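Local coordinates for nitrogenase molybdenum-iron protein alpha chain (Clostridium pasteurianum, PDB 5VQ3) that forms, with the beta chain, the component of nitrogenase that reduces dinitrogen to ammonium at an iron-sulfur-molybdenum cluster, at residues L341-S346 with A365-A370; T275-P280 with T399-K404; L257-C262 with I282-I287; T49-A54 with L440-N445. All blocks are in the same frame, centred on the assembly; numbering follows the deposited sequence. Where two conformers were deposited one is given.

Contact 1 (L341-S346 with A365-A370). With ICS (iron-sulfur-molybdenum cluster with interstitial carbon), chain F.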
# COMPACT_ATOMS: atom_id res chain seq x y z
N LEU A 341 9.17 12.36 -34.08
CA LEU A 341 10.17 12.35 -33.00
C LEU A 341 10.61 13.75 -32.63
O LEU A 341 10.87 14.55 -33.51
CB LEU A 341 11.44 11.63 -33.42
CG LEU A 341 11.33 10.16 -33.73
CD1 LEU A 341 10.92 10.02 -35.18
CD2 LEU A 341 12.68 9.52 -33.44
N TYR A 342 10.79 14.01 -31.33
CA TYR A 342 11.25 15.32 -30.87
C TYR A 342 12.27 15.06 -29.79
O TYR A 342 11.92 14.59 -28.71
CB TYR A 342 10.04 16.04 -30.29
CG TYR A 342 10.23 17.44 -29.70
CD1 TYR A 342 11.27 18.26 -30.06
CD2 TYR A 342 9.29 17.94 -28.80
CE1 TYR A 342 11.40 19.55 -29.52
CE2 TYR A 342 9.40 19.21 -28.27
CZ TYR A 342 10.45 20.01 -28.62
OH TYR A 342 10.52 21.29 -28.08
N VAL A 343 13.54 15.30 -30.08
CA VAL A 343 14.54 15.18 -29.05
C VAL A 343 15.34 16.45 -28.85
O VAL A 343 15.00 17.51 -29.41
CB VAL A 343 15.50 14.05 -29.33
CG1 VAL A 343 14.70 12.77 -29.62
CG2 VAL A 343 16.43 14.46 -30.44
N GLY A 344 16.40 16.33 -28.07
CA GLY A 344 17.21 17.46 -27.75
C GLY A 344 18.13 17.88 -28.86
O GLY A 344 17.89 18.88 -29.55
N GLY A 345 19.23 17.14 -29.00
CA GLY A 345 20.25 17.51 -29.93
C GLY A 345 20.87 16.39 -30.71
O GLY A 345 21.77 16.65 -31.51
N SER A 346 20.36 15.17 -30.50
CA SER A 346 20.91 13.94 -31.09
C SER A 346 19.91 12.75 -31.23
O SER A 346 19.87 12.08 -32.28
CB SER A 346 22.16 13.51 -30.28
OG SER A 346 22.54 12.16 -30.52
N ALA A 365 10.67 15.16 -37.73
CA ALA A 365 11.71 15.14 -36.70
C ALA A 365 11.99 16.55 -36.22
O ALA A 365 12.23 17.46 -37.01
CB ALA A 365 12.98 14.51 -37.20
N GLY A 366 11.90 16.73 -34.92
CA GLY A 366 12.11 18.03 -34.30
C GLY A 366 13.32 17.93 -33.40
O GLY A 366 13.68 16.85 -32.94
N PHE A 367 13.92 19.08 -33.11
CA PHE A 367 15.09 19.14 -32.24
C PHE A 367 14.89 20.38 -31.33
O PHE A 367 14.36 21.39 -31.80
CB PHE A 367 16.34 19.29 -33.09
CG PHE A 367 17.08 17.99 -33.42
CD1 PHE A 367 17.55 17.15 -32.42
CD2 PHE A 367 17.39 17.66 -34.73
CE1 PHE A 367 18.26 15.99 -32.72
CE2 PHE A 367 18.11 16.51 -35.03
CZ PHE A 367 18.55 15.67 -34.03
N GLU A 368 15.29 20.31 -30.07
CA GLU A 368 15.30 21.52 -29.26
C GLU A 368 16.44 22.46 -29.66
O GLU A 368 16.24 23.68 -29.76
CB GLU A 368 15.47 21.21 -27.78
CG GLU A 368 14.36 20.38 -27.16
CD GLU A 368 14.60 20.02 -25.67
OE1 GLU A 368 13.87 19.10 -25.17
OE2 GLU A 368 15.45 20.66 -25.00
N PHE A 369 17.67 21.93 -29.78
CA PHE A 369 18.87 22.81 -29.73
C PHE A 369 20.06 22.40 -30.59
O PHE A 369 21.17 22.96 -30.42
CB PHE A 369 19.34 23.00 -28.26
CG PHE A 369 19.64 21.71 -27.54
CD1 PHE A 369 20.74 20.95 -27.92
CD2 PHE A 369 18.80 21.23 -26.59
CE1 PHE A 369 20.99 19.74 -27.30
CE2 PHE A 369 19.03 20.00 -25.98
CZ PHE A 369 20.12 19.26 -26.34
N ALA A 370 19.89 21.41 -31.49
CA ALA A 370 20.96 21.04 -32.41
C ALA A 370 21.45 22.26 -33.22
O ALA A 370 20.73 23.22 -33.44
CB ALA A 370 20.51 19.94 -33.35
FE1 ICS F . 23.55 14.61 -26.54
MO1 ICS F . 17.78 14.98 -22.61
FE2 ICS F . 22.11 16.16 -24.90
FE3 ICS F . 22.27 13.54 -24.41
FE4 ICS F . 20.91 14.44 -26.53
FE5 ICS F . 18.79 14.61 -25.06
FE6 ICS F . 19.98 16.28 -23.45
FE7 ICS F . 20.10 13.72 -23.00
CX ICS F . 20.68 14.77 -24.62
S1A ICS F . 22.13 16.27 -27.16
S1B ICS F . 17.98 16.58 -24.33
S2A ICS F . 23.98 15.09 -24.36
S2B ICS F . 21.45 17.88 -23.64
S3A ICS F . 18.86 14.18 -27.25
S3B ICS F . 19.83 15.33 -21.47
S4A ICS F . 22.33 12.65 -26.49
S4B ICS F . 18.15 12.93 -23.71
S5A ICS F . 21.73 12.27 -22.66
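Phe369 lays one face of its ring over the peptide of Gly344, whose carbonyl O sits above the ring centre, and this is the tight end of the contact. CZ of Phe369 lies 3.5 Å from Gly344 C and 3.3 Å from sulfur S2B of the iron-sulfur-molybdenum cluster, so the ring is wedged between backbone and cofactor. Its CG stands between the backbone N and the carbonyl carbon (chi1 57°), which turns the ring back over the Gly344-Gly345 turn. Having no side chain, Gly344 and Gly345 let the ring and the cluster close directly on the backbone. Phe367 packs as closely, on the face of the sheet it shares with Val343: its CE1 is 3.3 Å from Val343 CG2 and 3.2 Å from Ser346 N, Val343 and Phe367 lying side by side. The strands 338-343 and 361-367 run parallel as neighbours in a mixed sheet, and the loops leaving their C-terminal ends form part of the cofactor pocket, where Gly344 N comes within 3.4 Å of cluster sulfur S3A. Gly366 N bonds to Leu341 O at 2.8 Å, whereas the bond from Val343 N to Gly366 O is longer, 3.3 Å. Past the strands Glu368 N reaches Val343 O and Phe369 N reaches Gly344 O. Between the two segments packing is looser at Tyr342, although this side too is buried, with Ala50 and Met444 as outside neighbours: its CE1 approaches Glu368 CG no closer than 3.9 Å, the two side chains crossing at about a right angle, and the Glu368 carboxylate goes on to Gln182.

Contact 2 (T275-P280 with T399-K404)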
# COMPACT_ATOMS: atom_id res chain seq x y z
N THR A 275 43.65 17.15 -32.40
CA THR A 275 44.71 18.16 -32.55
C THR A 275 45.81 17.94 -31.56
O THR A 275 47.01 17.98 -31.92
CB THR A 275 44.14 19.58 -32.35
OG1 THR A 275 43.14 19.79 -33.32
CG2 THR A 275 45.21 20.67 -32.50
N LYS A 276 45.44 17.70 -30.30
CA LYS A 276 46.46 17.62 -29.25
C LYS A 276 47.22 16.31 -29.15
O LYS A 276 48.40 16.32 -28.79
CB LYS A 276 45.85 17.95 -27.87
CG LYS A 276 46.83 18.14 -26.74
CD LYS A 276 46.14 18.60 -25.46
CE LYS A 276 47.13 18.75 -24.30
NZ LYS A 276 46.49 19.37 -23.12
N TYR A 277 46.53 15.18 -29.34
CA TYR A 277 47.12 13.87 -29.07
C TYR A 277 47.23 13.04 -30.34
O TYR A 277 47.97 12.06 -30.35
CB TYR A 277 46.32 13.06 -28.02
CG TYR A 277 46.24 13.75 -26.70
CD1 TYR A 277 47.37 13.91 -25.92
CD2 TYR A 277 45.03 14.27 -26.23
CE1 TYR A 277 47.32 14.58 -24.71
CE2 TYR A 277 44.98 14.93 -25.01
CZ TYR A 277 46.10 15.07 -24.26
OH TYR A 277 46.04 15.75 -23.06
N GLY A 278 46.45 13.39 -31.35
CA GLY A 278 46.47 12.71 -32.66
C GLY A 278 45.50 11.55 -32.72
O GLY A 278 45.59 10.68 -33.59
N ILE A 279 44.58 11.51 -31.77
CA ILE A 279 43.67 10.40 -31.67
C ILE A 279 42.53 10.72 -32.57
O ILE A 279 41.85 11.75 -32.39
CB ILE A 279 43.13 10.21 -30.26
CG1 ILE A 279 44.24 9.82 -29.31
CG2 ILE A 279 42.06 9.13 -30.23
CD1 ILE A 279 43.85 10.05 -27.87
N PRO A 280 42.27 9.85 -33.54
CA PRO A 280 41.21 10.14 -34.45
C PRO A 280 39.88 9.73 -33.86
O PRO A 280 39.84 9.02 -32.89
CB PRO A 280 41.57 9.29 -35.68
CG PRO A 280 42.32 8.14 -35.11
CD PRO A 280 43.01 8.61 -33.88
N THR A 399 47.23 22.87 -29.01
CA THR A 399 48.26 22.55 -30.00
C THR A 399 48.83 21.17 -29.68
O THR A 399 48.66 20.68 -28.56
CB THR A 399 49.37 23.63 -30.02
OG1 THR A 399 49.99 23.70 -28.73
CG2 THR A 399 48.78 25.02 -30.39
N PRO A 400 49.51 20.52 -30.66
CA PRO A 400 50.05 19.20 -30.36
C PRO A 400 50.86 19.17 -29.05
O PRO A 400 51.69 20.04 -28.81
CB PRO A 400 50.93 18.91 -31.58
CG PRO A 400 50.23 19.60 -32.70
CD PRO A 400 49.64 20.86 -32.09
N ASP A 401 50.58 18.19 -28.20
CA ASP A 401 51.43 17.94 -27.04
C ASP A 401 52.72 17.26 -27.57
O ASP A 401 52.68 16.12 -28.03
CB ASP A 401 50.67 17.03 -26.07
CG ASP A 401 51.32 16.94 -24.69
OD1 ASP A 401 52.57 16.85 -24.61
OD2 ASP A 401 50.56 16.93 -23.69
N GLU A 402 53.85 17.96 -27.53
CA GLU A 402 55.11 17.43 -28.11
C GLU A 402 55.50 16.08 -27.52
O GLU A 402 56.03 15.23 -28.22
CB GLU A 402 56.28 18.39 -27.91
CG GLU A 402 56.10 19.75 -28.54
CD GLU A 402 56.57 20.87 -27.62
OE1 GLU A 402 55.84 21.87 -27.45
OE2 GLU A 402 57.67 20.73 -27.04
N GLN A 403 55.23 15.91 -26.23
CA GLN A 403 55.57 14.68 -25.51
C GLN A 403 54.61 13.50 -25.81
O GLN A 403 55.05 12.36 -25.88
CB GLN A 403 55.60 14.98 -24.01
CG GLN A 403 56.47 14.05 -23.19
CD GLN A 403 56.64 14.53 -21.76
OE1 GLN A 403 55.92 15.42 -21.30
NE2 GLN A 403 57.60 13.96 -21.05
N LYS A 404 53.32 13.78 -26.00
CA LYS A 404 52.31 12.72 -26.11
C LYS A 404 51.70 12.53 -27.51
O LYS A 404 51.05 11.52 -27.77
CB LYS A 404 51.17 12.99 -25.10
CG LYS A 404 51.47 12.73 -23.61
CD LYS A 404 50.18 12.44 -22.82
CE LYS A 404 50.29 12.64 -21.30
NZ LYS A 404 49.17 12.01 -20.49
O HOH W 1 48.32 16.18 -21.89
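Lys276 runs its aliphatic chain past the loop 399-404, and its carbonyl O, near the end of helix 263-277, accepts a hydrogen bond from Asp401 N. That bond is 2.9 Å long and nearly straight (171° at the hydrogen), and it meets a lone pair in the carbonyl plane. With CG anti to the backbone N (chi1 -170°) and the rest extended, the lysine reaches outward: CB passes Thr399 O at 4.0 Å, and CG comes nearer to the same oxygen, at 3.6 Å, while also resting over the centre of one face of the Tyr277 ring. CE then passes Asp401 OD2 at 3.9 Å, but NZ stops 4.8 Å from that OD2, too far for a salt bridge. Tyr277 offers its ring edge to Lys404, whose CB lies 4.0 Å from CD1. A water donates to both Tyr277 OH and Asp401 OD2, bridging them. The Pro400 ring, though directed away overall, touches Thr275 O. Lys404 carries its ammonium away to a salt bridge with Asp253. Between the two segments the polar links are one backbone bond and a water bridge, while the charge of Lys276 probably acts on Asp401 only as a weak, long-range attraction.

Contact 3 (L257-C262 with I282-I287). With ICS (iron-sulfur-molybdenum cluster with interstitial carbon), chain F.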
# COMPACT_ATOMS: atom_id res chain seq x y z
N LEU A 257 41.36 5.26 -30.50
CA LEU A 257 40.25 5.69 -31.33
C LEU A 257 39.15 6.21 -30.44
O LEU A 257 38.84 5.57 -29.44
CB LEU A 257 39.72 4.52 -32.15
CG LEU A 257 38.57 4.76 -33.13
CD1 LEU A 257 39.00 5.68 -34.26
CD2 LEU A 257 38.00 3.46 -33.70
N ASN A 258 38.59 7.38 -30.78
CA ASN A 258 37.44 7.94 -30.07
C ASN A 258 36.17 7.67 -30.83
O ASN A 258 36.07 8.03 -32.00
CB ASN A 258 37.60 9.47 -29.93
CG ASN A 258 38.42 9.87 -28.73
OD1 ASN A 258 38.40 9.22 -27.70
ND2 ASN A 258 39.14 10.97 -28.86
N LEU A 259 35.18 7.07 -30.19
CA LEU A 259 33.89 6.89 -30.81
C LEU A 259 33.03 8.03 -30.30
O LEU A 259 32.99 8.26 -29.12
CB LEU A 259 33.27 5.59 -30.38
CG LEU A 259 34.05 4.29 -30.62
CD1 LEU A 259 33.17 3.12 -30.19
CD2 LEU A 259 34.45 4.19 -32.07
N VAL A 260 32.33 8.71 -31.18
CA VAL A 260 31.55 9.87 -30.81
C VAL A 260 30.08 9.52 -30.99
O VAL A 260 29.55 9.46 -32.11
CB VAL A 260 31.94 11.11 -31.66
CG1 VAL A 260 30.99 12.26 -31.39
CG2 VAL A 260 33.36 11.49 -31.38
N GLN A 261 29.42 9.22 -29.86
CA GLN A 261 28.01 8.92 -29.88
C GLN A 261 27.20 10.22 -30.04
O GLN A 261 26.53 10.41 -31.06
CB GLN A 261 27.62 8.13 -28.60
CG GLN A 261 26.13 7.84 -28.48
CD GLN A 261 25.55 6.91 -29.52
OE1 GLN A 261 26.10 5.85 -29.82
NE2 GLN A 261 24.42 7.29 -30.08
N CYS A 262 27.24 11.09 -29.04
CA CYS A 262 26.56 12.40 -29.16
C CYS A 262 27.50 13.44 -29.71
O CYS A 262 28.37 13.96 -28.99
CB CYS A 262 26.04 12.90 -27.80
SG CYS A 262 25.27 14.52 -28.04
N ILE A 282 35.56 8.59 -34.85
CA ILE A 282 34.48 8.28 -35.77
C ILE A 282 33.14 8.48 -35.11
O ILE A 282 33.02 8.33 -33.88
CB ILE A 282 34.56 6.85 -36.31
CG1 ILE A 282 34.56 5.81 -35.20
CG2 ILE A 282 35.82 6.68 -37.16
CD1 ILE A 282 34.23 4.43 -35.75
N LYS A 283 32.12 8.74 -35.92
CA LYS A 283 30.77 8.81 -35.42
C LYS A 283 30.37 7.39 -35.05
O LYS A 283 30.65 6.47 -35.83
CB LYS A 283 29.81 9.37 -36.47
CG LYS A 283 28.38 9.57 -35.94
CD LYS A 283 28.27 10.75 -34.92
CE LYS A 283 26.82 11.00 -34.44
NZ LYS A 283 26.24 9.87 -33.65
N CYS A 284 29.80 7.26 -33.85
CA CYS A 284 29.32 6.04 -33.18
C CYS A 284 27.80 6.12 -33.23
O CYS A 284 27.23 7.11 -32.76
CB CYS A 284 29.73 6.10 -31.69
SG CYS A 284 29.09 4.81 -30.69
N ASN A 285 27.13 5.12 -33.75
CA ASN A 285 25.67 5.14 -33.78
C ASN A 285 25.14 3.85 -33.10
O ASN A 285 24.76 2.93 -33.79
CB ASN A 285 25.19 5.28 -35.24
CG ASN A 285 25.72 6.56 -35.96
OD1 ASN A 285 26.52 6.51 -36.93
ND2 ASN A 285 25.23 7.71 -35.51
N PHE A 286 25.12 3.78 -31.76
CA PHE A 286 24.87 2.51 -31.04
C PHE A 286 23.39 2.21 -30.74
O PHE A 286 23.08 1.39 -29.87
CB PHE A 286 25.62 2.44 -29.71
CG PHE A 286 26.95 1.76 -29.78
CD1 PHE A 286 27.06 0.44 -30.17
CD2 PHE A 286 28.11 2.45 -29.40
CE1 PHE A 286 28.29 -0.19 -30.22
CE2 PHE A 286 29.35 1.83 -29.44
CZ PHE A 286 29.43 0.51 -29.86
N ILE A 287 22.49 2.85 -31.48
CA ILE A 287 21.05 2.67 -31.35
C ILE A 287 20.52 2.07 -32.63
O ILE A 287 20.71 2.64 -33.72
CB ILE A 287 20.37 4.01 -31.05
CG1 ILE A 287 20.85 4.52 -29.67
CG2 ILE A 287 18.86 3.84 -31.08
CD1 ILE A 287 20.73 6.01 -29.45
FE1 ICS F . 23.55 14.61 -26.54
MO1 ICS F . 17.78 14.98 -22.61
FE2 ICS F . 22.11 16.16 -24.90
FE3 ICS F . 22.27 13.54 -24.41
FE4 ICS F . 20.91 14.44 -26.53
FE5 ICS F . 18.79 14.61 -25.06
FE6 ICS F . 19.98 16.28 -23.45
FE7 ICS F . 20.10 13.72 -23.00
CX ICS F . 20.68 14.77 -24.62
S1A ICS F . 22.13 16.27 -27.16
S1B ICS F . 17.98 16.58 -24.33
S2A ICS F . 23.98 15.09 -24.36
S2B ICS F . 21.45 17.88 -23.64
S3A ICS F . 18.86 14.18 -27.25
S3B ICS F . 19.83 15.33 -21.47
S4A ICS F . 22.33 12.65 -26.49
S4B ICS F . 18.15 12.93 -23.71
S5A ICS F . 21.73 12.27 -22.66
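The beta-alpha-beta unit of strand 257-260, helix 263-277 and strand 281-283 brings its two parallel strands together here, and its first strand leads, after one intervening residue, to a cofactor ligand. Ile282 N bonds to Asn258 O, Val260 N to Ile282 O, and Cys284 N to Val260 O. On one face of the sheet Leu259 CD2 touches Ile282 CG1 at 3.5 Å, branched aliphatic groups lying side by side, and Leu259 CB meets Cys284 CB. Beyond the strands Gln261 takes over: bent at chi2 (66°), it brings OE1 to Phe286 N at 3.0 Å, where an in-plane lone pair accepts the N-H. Lys283, bent at chi2 and chi4, curls its long chain past Val260 O and donates from NZ to Gln261 O at 2.7 Å and to Cys284 O at 3.1 Å. This ammonium therefore joins carbonyls of both segments just where the sheet pairing ends. Next after Gln261, Cys262 binds iron FE1 of the iron-sulfur-molybdenum cluster through SG at 2.3 Å, at the N-cap of helix 263-277. Strand 257-260 lies between strands 209-215 and 281-283; helix 289-303 packs on Leu259 and Ile282, and helix 263-277 on Val260.

Contact 4 (T49-A54 with L440-N445). With CLF (Fe(8)-S(7) cluster), chain G.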
# COMPACT_ATOMS: atom_id res chain seq x y z
N THR A 49 8.61 26.73 -25.65
CA THR A 49 9.75 25.93 -26.04
C THR A 49 9.91 24.77 -25.06
O THR A 49 9.36 24.80 -23.96
CB THR A 49 11.02 26.80 -25.99
OG1 THR A 49 12.18 26.06 -26.41
CG2 THR A 49 11.25 27.33 -24.58
N ALA A 50 10.70 23.77 -25.42
CA ALA A 50 11.07 22.72 -24.46
C ALA A 50 12.50 22.90 -23.99
O ALA A 50 12.96 22.13 -23.16
CB ALA A 50 10.92 21.35 -25.10
N ARG A 51 13.21 23.89 -24.53
CA ARG A 51 14.61 24.10 -24.20
C ARG A 51 14.91 24.37 -22.72
O ARG A 51 14.12 24.99 -22.02
CB ARG A 51 15.18 25.30 -24.95
CG ARG A 51 15.43 25.01 -26.41
CD ARG A 51 15.81 26.32 -27.08
NE ARG A 51 16.43 26.09 -28.37
CZ ARG A 51 16.94 27.04 -29.15
NH1 ARG A 51 16.92 28.32 -28.76
NH2 ARG A 51 17.49 26.70 -30.30
N GLY A 52 16.11 23.97 -22.33
CA GLY A 52 16.70 24.22 -21.03
C GLY A 52 17.81 25.26 -21.11
O GLY A 52 17.93 26.01 -22.08
N CYS A 53 18.62 25.32 -20.08
CA CYS A 53 19.62 26.39 -19.92
C CYS A 53 21.02 25.85 -19.96
O CYS A 53 21.24 24.65 -19.94
CB CYS A 53 19.40 27.13 -18.60
SG CYS A 53 19.73 26.11 -17.14
N ALA A 54 21.99 26.75 -19.97
CA ALA A 54 23.38 26.35 -20.01
C ALA A 54 23.84 25.57 -18.77
O ALA A 54 24.74 24.72 -18.86
CB ALA A 54 24.27 27.56 -20.25
N LEU A 440 11.66 18.69 -40.99
CA LEU A 440 12.51 18.95 -39.82
C LEU A 440 12.12 20.27 -39.21
O LEU A 440 11.94 21.26 -39.92
CB LEU A 440 14.00 18.98 -40.17
CG LEU A 440 14.59 17.63 -40.54
CD1 LEU A 440 14.46 17.41 -42.05
CD2 LEU A 440 16.02 17.55 -40.10
N ILE A 441 11.99 20.29 -37.87
CA ILE A 441 11.59 21.51 -37.19
C ILE A 441 12.58 21.78 -36.08
O ILE A 441 12.66 21.00 -35.11
CB ILE A 441 10.20 21.40 -36.60
CG1 ILE A 441 9.16 21.06 -37.67
CG2 ILE A 441 9.84 22.71 -35.87
CD1 ILE A 441 7.79 20.76 -37.15
N ASP A 442 13.35 22.84 -36.22
CA ASP A 442 14.23 23.29 -35.18
C ASP A 442 13.50 24.15 -34.13
O ASP A 442 12.62 24.97 -34.46
CB ASP A 442 15.41 23.99 -35.77
CG ASP A 442 16.33 24.55 -34.73
OD1 ASP A 442 17.10 23.77 -34.13
OD2 ASP A 442 16.30 25.78 -34.50
N ASP A 443 13.84 23.90 -32.86
CA ASP A 443 13.18 24.53 -31.70
C ASP A 443 11.67 24.45 -31.81
O ASP A 443 10.94 25.46 -31.73
CB ASP A 443 13.71 25.96 -31.49
CG ASP A 443 13.37 26.53 -30.08
OD1 ASP A 443 12.79 25.80 -29.21
OD2 ASP A 443 13.68 27.73 -29.88
N MET A 444 11.17 23.22 -31.97
CA MET A 444 9.75 22.99 -32.09
C MET A 444 9.06 23.46 -30.81
O MET A 444 9.58 23.24 -29.74
CB MET A 444 9.46 21.50 -32.26
CG MET A 444 8.01 21.18 -32.51
SD MET A 444 7.69 19.43 -32.93
CE MET A 444 7.56 18.76 -31.28
N ASN A 445 7.90 24.08 -30.93
CA ASN A 445 7.18 24.57 -29.79
C ASN A 445 5.82 23.91 -29.73
O ASN A 445 5.45 23.08 -30.60
CB ASN A 445 7.07 26.10 -29.86
CG ASN A 445 6.40 26.55 -31.12
OD1 ASN A 445 5.27 26.17 -31.41
ND2 ASN A 445 7.07 27.41 -31.88
FE1 CLF G . 19.05 29.85 -14.06
FE2 CLF G . 16.98 28.45 -14.03
FE3 CLF G . 19.16 27.35 -15.29
FE4 CLF G . 19.11 27.67 -12.60
S1 CLF G . 17.83 29.58 -11.99
S2A CLF G . 17.92 29.17 -15.98
S4A CLF G . 17.77 26.28 -13.85
S3A CLF G . 20.81 28.35 -13.99
FE5 CLF G . 17.43 27.88 -10.22
FE6 CLF G . 16.77 30.34 -9.88
FE7 CLF G . 14.99 28.33 -9.07
FE8 CLF G . 15.55 28.98 -11.62
S2B CLF G . 17.07 28.74 -8.11
S3B CLF G . 14.48 30.32 -10.13
S4B CLF G . 15.46 26.84 -10.75
O HOH W 2 17.27 27.85 -32.94
O HOH W 3 18.83 24.88 -32.33
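Thr49 and Arg51 share one carboxylate, that of Asp443, and grip it in different ways. The hydrogen bonds centre on Thr49: OG1 donates to Asp443 OD1 at 2.9 Å, using the syn lone pair of that oxygen, and accepts from Arg51 N at 3.1 Å, closing an ST turn. With OG1 anti to the backbone N (chi1 -178°), the hydroxyl serves both partners, a double role that suits threonine.

The charged contact is a stack. The Arg51 guanidinium and the Asp443 carboxylate lie 12° from parallel, with OD2 3.4 Å from CZ and over the centre of one face. The salt bridge from Arg51 NH1 to Asp443 OD2, 3.5 Å, thus works through charge alone, without an N-H aimed at the oxygen. The N-H groups turn elsewhere: NE to Glu368 O, and NH1 to Thr41 O and Thr43 OG1.

Water makes a further link. Two waters lie between Arg51 NH2, to which they make weak bonds, and Asp442, one 2.8 Å from OD2 and the other 2.7 Å from OD1. Asp442 is also bonded to His24 and Tyr375.

The metal bond lies at the far end of segment 49-54, at the start of helix 54-63, where Cys53 SG binds iron FE3 of the [8Fe-7S] cluster at 2.3 Å. Cys53 also N-caps that helix and packs on Gly47 of the beta chain, which shares this cluster. Asp443, stacked on the buried Arg51, probably offsets much of its charge, with Asp442 adding a weaker, more distant attraction, and the stacked geometry keeps the edge N-H groups available for neighbouring oxygens.

Overall arrangement
Contacts 1 and 4 are close neighbours, their centres about 7 Å apart; each has a segment in the sheet where strands 361-367 and 439-442 lie side by side, and Tyr342 OH probably bonds to Met444 O between them. Contact 3 belongs to another, parallel sheet, about 18 Å from contact 1 between centres, yet both meet the iron-sulfur-molybdenum cluster, where Ser346 packs on Cys262. Contact 2 lies at the surface, joined to contact 3 through helix 263-277 and Pro280. Along the chain contact 4 encloses the others, contacts 2 and 3 interlock, and contact 1 follows contact 3. The active-site cluster thus sits between sheets, with contact 4 leading to the [8Fe-7S] cluster.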